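Local coordinates for protein 401aa long hypothetical glucose-1-phosphate thymidylyltransferase (Sulfolobus tokodaii, PDB 2GGO) that probably takes part in making UDP-N-acetylglucosamine and UDP-N-acetylgalactosamine as a bifunctional enzyme, joining a sugar-1-phosphate nucleotidyltransferase domain to a hexapeptide-repeat acetyltransferase domain, at residues A[116-130]-A[195-208]. Numbering follows the deposited sequence.
Sequences ENAIIGVKVSNPKDY and HRVKVIEYEGYWMD
Trp206 meets Val122, Val124 and Tyr130. Its CG lies anti to the backbone N (chi1 -174°), which carries the indole toward segment 116-130. From the root outward, CB rests on Val122 CG2. CG, CD2, CE2 and CE3 lie against Val122 CG1, a CH-pi contact over one face with Trp206 CD2 at 3.7 Å. NE1 donates a hydrogen bond to Ala158 O of strand 155-164. At the far rim CZ3 reaches Tyr130 CZ at 4.0 Å, and Val124 CG1 sits 4.2 Å from the same CZ3. CH2 comes near Tyr130 CE2. The indole edge points at the phenol face, a T-shaped pair with planes at 74°. Tyr130 OH donates to Asp208 OD1 over 2.7 Å, from above the carboxylate plane. A phenylalanine in place of Tyr130 would probably keep the T-shaped pair but leave Asp208 OD1 without this donor. Tyr130 precedes Gly131, which probably binds N-acetylglucosamine 1-phosphate. Nearer the start of both segments, Gly121 N donates a hydrogen bond to Ile200 O (2.8 Å), and Tyr202 N donates one to Gly121 O (2.6 Å). Lys123 NZ forms a salt bridge with Glu201 OE2 at 3.1 Å. Strand 197-201, paired in parallel with strand 117-123, is an outermost strand of the mixed sheet of the GT-A-type nucleotidyltransferase domain.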
loop_
_atom_site.group_PDB
_atom_site.type_symbol
_atom_site.label_atom_id
_atom_site.label_comp_id
_atom_site.label_asym_id
_atom_site.label_seq_id
_atom_site.Cartn_x
_atom_site.Cartn_y
_atom_site.Cartn_z
ATOM N N GLU A 116 -8.457 -29.696 -2.059
ATOM C CA GLU A 116 -7.856 -29.578 -0.736
ATOM C C GLU A 116 -7.650 -28.123 -0.323
ATOM O O GLU A 116 -7.677 -27.205 -1.162
ATOM C CB GLU A 116 -6.518 -30.312 -0.656
ATOM C CG GLU A 116 -6.353 -31.438 -1.656
ATOM C CD GLU A 116 -5.461 -31.032 -2.792
ATOM O OE1 GLU A 116 -5.772 -31.312 -3.988
ATOM O OE2 GLU A 116 -4.426 -30.414 -2.464
ATOM N N ASN A 117 -7.463 -27.931 0.981
ATOM C CA ASN A 117 -7.027 -26.664 1.525
ATOM C C ASN A 117 -5.630 -26.371 1.020
ATOM O O ASN A 117 -4.735 -27.198 1.169
ATOM C CB ASN A 117 -7.018 -26.726 3.036
ATOM C CG ASN A 117 -8.394 -26.922 3.618
ATOM O OD1 ASN A 117 -9.142 -25.982 3.776
ATOM N ND2 ASN A 117 -8.724 -28.159 3.971
ATOM N N ALA A 118 -5.434 -25.198 0.417
ATOM C CA ALA A 118 -4.099 -24.786 -0.046
ATOM C C ALA A 118 -3.696 -23.365 0.427
ATOM O O ALA A 118 -4.515 -22.607 0.941
ATOM C CB ALA A 118 -3.991 -24.915 -1.580
ATOM N N ILE A 119 -2.433 -23.021 0.219
ATOM C CA ILE A 119 -1.865 -21.795 0.736
ATOM C C ILE A 119 -0.720 -21.381 -0.159
ATOM O O ILE A 119 0.028 -22.225 -0.634
ATOM C CB ILE A 119 -1.442 -22.021 2.197
ATOM C CG1 ILE A 119 -2.471 -21.399 3.129
ATOM C CG2 ILE A 119 -0.017 -21.547 2.519
ATOM C CD1 ILE A 119 -2.025 -21.401 4.533
ATOM N N ILE A 120 -0.621 -20.082 -0.443
ATOM C CA ILE A 120 0.474 -19.564 -1.276
ATOM C C ILE A 120 1.633 -19.108 -0.401
ATOM O O ILE A 120 1.436 -18.546 0.668
ATOM C CB ILE A 120 -0.009 -18.514 -2.305
ATOM C CG1 ILE A 120 -0.923 -19.222 -3.316
ATOM C CG2 ILE A 120 1.170 -17.864 -3.038
ATOM C CD1 ILE A 120 -1.720 -18.328 -4.228
ATOM N N GLY A 121 2.837 -19.432 -0.847
ATOM C CA GLY A 121 4.058 -19.056 -0.174
ATOM C C GLY A 121 4.977 -18.377 -1.158
ATOM O O GLY A 121 5.060 -18.751 -2.334
ATOM N N VAL A 122 5.654 -17.356 -0.671
ATOM C CA VAL A 122 6.516 -16.545 -1.500
ATOM C C VAL A 122 7.889 -16.497 -0.827
ATOM O O VAL A 122 7.991 -16.507 0.409
ATOM C CB VAL A 122 5.899 -15.111 -1.730
ATOM C CG1 VAL A 122 5.644 -14.386 -0.419
ATOM C CG2 VAL A 122 6.759 -14.269 -2.666
ATOM N N LYS A 123 8.939 -16.485 -1.642
ATOM C CA LYS A 123 10.292 -16.370 -1.113
ATOM C C LYS A 123 10.743 -14.901 -0.970
ATOM O O LYS A 123 10.901 -14.166 -1.964
ATOM C CB LYS A 123 11.280 -17.218 -1.918
ATOM C CG LYS A 123 11.132 -18.742 -1.719
ATOM C CD LYS A 123 12.355 -19.451 -2.278
ATOM C CE LYS A 123 11.995 -20.709 -3.049
ATOM N NZ LYS A 123 12.663 -20.700 -4.410
ATOM N N VAL A 124 10.899 -14.493 0.296
ATOM C CA VAL A 124 11.433 -13.175 0.677
ATOM C C VAL A 124 12.851 -13.298 1.238
ATOM O O VAL A 124 13.162 -14.261 1.957
ATOM C CB VAL A 124 10.541 -12.413 1.714
ATOM C CG1 VAL A 124 9.162 -12.144 1.142
ATOM C CG2 VAL A 124 10.458 -13.139 3.041
ATOM N N SER A 125 13.696 -12.318 0.906
ATOM C CA SER A 125 15.085 -12.284 1.380
ATOM C C SER A 125 15.205 -11.578 2.729
ATOM O O SER A 125 16.162 -10.837 2.956
ATOM C CB SER A 125 15.993 -11.629 0.339
ATOM O OG SER A 125 15.593 -10.294 0.113
ATOM N N ASN A 126 14.227 -11.823 3.609
ATOM C CA ASN A 126 14.198 -11.313 4.985
ATOM C C ASN A 126 13.146 -12.049 5.821
ATOM O O ASN A 126 12.310 -11.416 6.437
ATOM C CB ASN A 126 13.866 -9.823 4.987
ATOM C CG ASN A 126 12.471 -9.543 4.463
ATOM O OD1 ASN A 126 11.726 -10.463 4.118
ATOM N ND2 ASN A 126 12.109 -8.273 4.408
ATOM N N PRO A 127 13.182 -13.388 5.846
ATOM C CA PRO A 127 12.006 -14.137 6.305
ATOM C C PRO A 127 11.642 -14.074 7.792
ATOM O O PRO A 127 10.741 -14.801 8.214
ATOM C CB PRO A 127 12.337 -15.582 5.900
ATOM C CG PRO A 127 13.503 -15.471 4.947
ATOM C CD PRO A 127 14.261 -14.293 5.427
ATOM N N LYS A 128 12.279 -13.183 8.553
ATOM C CA LYS A 128 12.159 -13.151 10.036
ATOM C C LYS A 128 10.787 -13.366 10.754
ATOM O O LYS A 128 10.795 -14.016 11.800
ATOM C CB LYS A 128 12.958 -11.987 10.639
ATOM C CG LYS A 128 14.379 -12.383 11.044
ATOM C CD LYS A 128 15.354 -11.205 10.995
ATOM C CE LYS A 128 16.094 -11.098 9.643
ATOM N NZ LYS A 128 15.402 -10.278 8.590
ATOM N N ASP A 129 9.639 -12.815 10.312
ATOM C CA ASP A 129 9.474 -11.502 9.660
ATOM C C ASP A 129 8.062 -10.854 9.552
ATOM O O ASP A 129 7.993 -9.654 9.806
ATOM C CB ASP A 129 10.274 -11.306 8.381
ATOM C CG ASP A 129 10.190 -9.883 7.889
ATOM O OD1 ASP A 129 9.492 -9.084 8.556
ATOM O OD2 ASP A 129 10.822 -9.549 6.865
ATOM N N TYR A 130 6.953 -11.503 9.148
ATOM C CA TYR A 130 6.747 -12.773 8.387
ATOM C C TYR A 130 6.788 -14.165 9.066
ATOM O O TYR A 130 7.811 -14.605 9.614
ATOM C CB TYR A 130 7.426 -12.784 6.995
ATOM C CG TYR A 130 7.299 -11.493 6.204
ATOM C CD1 TYR A 130 8.325 -11.086 5.351
ATOM C CD2 TYR A 130 6.169 -10.670 6.322
ATOM C CE1 TYR A 130 8.239 -9.905 4.633
ATOM C CE2 TYR A 130 6.070 -9.479 5.607
ATOM C CZ TYR A 130 7.111 -9.101 4.763
ATOM O OH TYR A 130 7.039 -7.930 4.036
ATOM N N HIS A 195 -5.432 -32.392 8.328
ATOM C CA HIS A 195 -5.640 -32.189 6.907
ATOM C C HIS A 195 -4.365 -31.833 6.178
ATOM O O HIS A 195 -3.457 -31.178 6.720
ATOM C CB HIS A 195 -6.689 -31.114 6.662
ATOM C CG HIS A 195 -8.063 -31.518 7.083
ATOM N ND1 HIS A 195 -8.538 -31.316 8.362
ATOM C CD2 HIS A 195 -9.064 -32.119 6.398
ATOM C CE1 HIS A 195 -9.774 -31.773 8.446
ATOM N NE2 HIS A 195 -10.118 -32.260 7.266
ATOM N N ARG A 196 -4.326 -32.287 4.932
ATOM C CA ARG A 196 -3.275 -31.965 3.995
ATOM C C ARG A 196 -3.581 -30.571 3.429
ATOM O O ARG A 196 -4.639 -30.345 2.816
ATOM C CB ARG A 196 -3.241 -33.054 2.927
ATOM C CG ARG A 196 -2.834 -32.654 1.549
ATOM C CD ARG A 196 -3.621 -33.510 0.572
ATOM N NE ARG A 196 -3.119 -33.387 -0.789
ATOM C CZ ARG A 196 -2.018 -33.987 -1.236
ATOM N NH1 ARG A 196 -1.290 -34.763 -0.431
ATOM N NH2 ARG A 196 -1.641 -33.809 -2.495
ATOM N N VAL A 197 -2.659 -29.642 3.692
ATOM C CA VAL A 197 -2.747 -28.247 3.265
ATOM C C VAL A 197 -1.624 -27.984 2.256
ATOM O O VAL A 197 -0.483 -27.776 2.661
ATOM C CB VAL A 197 -2.590 -27.307 4.480
ATOM C CG1 VAL A 197 -2.892 -25.880 4.103
ATOM C CG2 VAL A 197 -3.501 -27.728 5.587
ATOM N N LYS A 198 -1.933 -28.030 0.955
ATOM C CA LYS A 198 -0.941 -27.806 -0.118
ATOM C C LYS A 198 -0.218 -26.478 0.047
ATOM O O LYS A 198 -0.686 -25.584 0.740
ATOM C CB LYS A 198 -1.612 -27.806 -1.493
ATOM C CG LYS A 198 -1.780 -29.153 -2.149
ATOM C CD LYS A 198 -2.043 -29.015 -3.673
ATOM C CE LYS A 198 -0.790 -28.554 -4.456
ATOM N NZ LYS A 198 -0.983 -28.552 -5.943
ATOM N N VAL A 199 0.932 -26.351 -0.578
ATOM C CA VAL A 199 1.636 -25.090 -0.578
ATOM C C VAL A 199 2.097 -24.867 -2.014
ATOM O O VAL A 199 2.927 -25.634 -2.536
ATOM C CB VAL A 199 2.825 -25.048 0.454
ATOM C CG1 VAL A 199 3.861 -24.006 0.077
ATOM C CG2 VAL A 199 2.325 -24.767 1.861
ATOM N N ILE A 200 1.510 -23.844 -2.651
ATOM C CA ILE A 200 1.957 -23.362 -3.966
ATOM C C ILE A 200 2.946 -22.220 -3.732
ATOM O O ILE A 200 2.730 -21.360 -2.873
ATOM C CB ILE A 200 0.798 -22.825 -4.857
ATOM C CG1 ILE A 200 -0.539 -23.505 -4.539
ATOM C CG2 ILE A 200 1.178 -22.869 -6.356
ATOM C CD1 ILE A 200 -0.593 -24.983 -4.800
ATOM N N GLU A 201 4.036 -22.232 -4.489
ATOM C CA GLU A 201 5.042 -21.209 -4.363
ATOM C C GLU A 201 4.701 -20.115 -5.360
ATOM O O GLU A 201 4.593 -20.377 -6.574
ATOM C CB GLU A 201 6.440 -21.775 -4.625
ATOM C CG GLU A 201 7.586 -20.936 -4.036
ATOM C CD GLU A 201 8.907 -21.099 -4.798
ATOM O OE1 GLU A 201 9.187 -22.208 -5.325
ATOM O OE2 GLU A 201 9.669 -20.102 -4.878
ATOM N N TYR A 202 4.504 -18.901 -4.833
ATOM C CA TYR A 202 4.251 -17.723 -5.657
ATOM C C TYR A 202 5.480 -17.358 -6.483
ATOM O O TYR A 202 6.590 -17.294 -5.941
ATOM C CB TYR A 202 3.833 -16.534 -4.784
ATOM C CG TYR A 202 3.415 -15.356 -5.619
ATOM C CD1 TYR A 202 2.220 -15.382 -6.337
ATOM C CD2 TYR A 202 4.220 -14.233 -5.730
ATOM C CE1 TYR A 202 1.832 -14.316 -7.133
ATOM C CE2 TYR A 202 3.832 -13.160 -6.522
ATOM C CZ TYR A 202 2.640 -13.213 -7.217
ATOM O OH TYR A 202 2.247 -12.168 -8.001
ATOM N N GLU A 203 5.309 -17.101 -7.780
ATOM C CA GLU A 203 6.501 -16.798 -8.575
ATOM C C GLU A 203 6.868 -15.320 -8.928
ATOM O O GLU A 203 8.033 -14.919 -8.702
ATOM C CB GLU A 203 6.730 -17.818 -9.701
ATOM C CG GLU A 203 7.252 -19.167 -9.078
ATOM C CD GLU A 203 8.272 -19.913 -9.930
ATOM O OE1 GLU A 203 9.444 -20.029 -9.487
ATOM O OE2 GLU A 203 7.901 -20.388 -11.032
ATOM N N GLY A 204 5.912 -14.525 -9.426
ATOM C CA GLY A 204 6.156 -13.081 -9.662
ATOM C C GLY A 204 6.410 -12.149 -8.452
ATOM O O GLY A 204 7.067 -12.511 -7.461
ATOM N N TYR A 205 5.859 -10.937 -8.533
ATOM C CA TYR A 205 6.007 -9.888 -7.497
ATOM C C TYR A 205 4.902 -9.878 -6.409
ATOM O O TYR A 205 3.710 -9.920 -6.698
ATOM C CB TYR A 205 6.144 -8.521 -8.196
ATOM C CG TYR A 205 6.358 -7.292 -7.306
ATOM C CD1 TYR A 205 7.633 -6.958 -6.826
ATOM C CD2 TYR A 205 5.285 -6.426 -6.995
ATOM C CE1 TYR A 205 7.825 -5.812 -6.033
ATOM C CE2 TYR A 205 5.479 -5.272 -6.203
ATOM C CZ TYR A 205 6.745 -4.979 -5.737
ATOM O OH TYR A 205 6.942 -3.868 -4.949
ATOM N N TRP A 206 5.358 -9.832 -5.166
ATOM C CA TRP A 206 4.561 -9.753 -3.967
ATOM C C TRP A 206 5.113 -8.601 -3.074
ATOM O O TRP A 206 6.315 -8.401 -2.980
ATOM C CB TRP A 206 4.672 -11.080 -3.223
ATOM C CG TRP A 206 3.784 -11.237 -1.985
ATOM C CD1 TRP A 206 2.476 -11.631 -1.963
ATOM C CD2 TRP A 206 4.154 -11.022 -0.606
ATOM N NE1 TRP A 206 2.007 -11.679 -0.662
ATOM C CE2 TRP A 206 3.016 -11.304 0.185
ATOM C CE3 TRP A 206 5.337 -10.608 0.037
ATOM C CZ2 TRP A 206 3.018 -11.179 1.583
ATOM C CZ3 TRP A 206 5.339 -10.495 1.433
ATOM C CH2 TRP A 206 4.187 -10.765 2.181
ATOM N N MET A 207 4.235 -7.883 -2.384
ATOM C CA MET A 207 4.652 -6.884 -1.412
ATOM C C MET A 207 3.499 -6.749 -0.442
ATOM O O MET A 207 2.393 -6.528 -0.864
ATOM C CB MET A 207 4.882 -5.551 -2.151
ATOM C CG MET A 207 5.269 -4.313 -1.264
ATOM S SD MET A 207 6.818 -4.532 -0.372
ATOM C CE MET A 207 8.004 -4.319 -1.717
ATOM N N ASP A 208 3.699 -6.894 0.858
ATOM C CA ASP A 208 2.637 -6.379 1.714
ATOM C C ASP A 208 2.887 -4.895 1.936
ATOM O O ASP A 208 4.019 -4.455 2.185
ATOM C CB ASP A 208 2.452 -7.138 3.027
ATOM C CG ASP A 208 3.529 -6.863 3.992
ATOM O OD1 ASP A 208 4.664 -6.663 3.505
ATOM O OD2 ASP A 208 3.250 -6.862 5.214
HETATM O O HOH W 1 -7.091 -29.953 3.151
#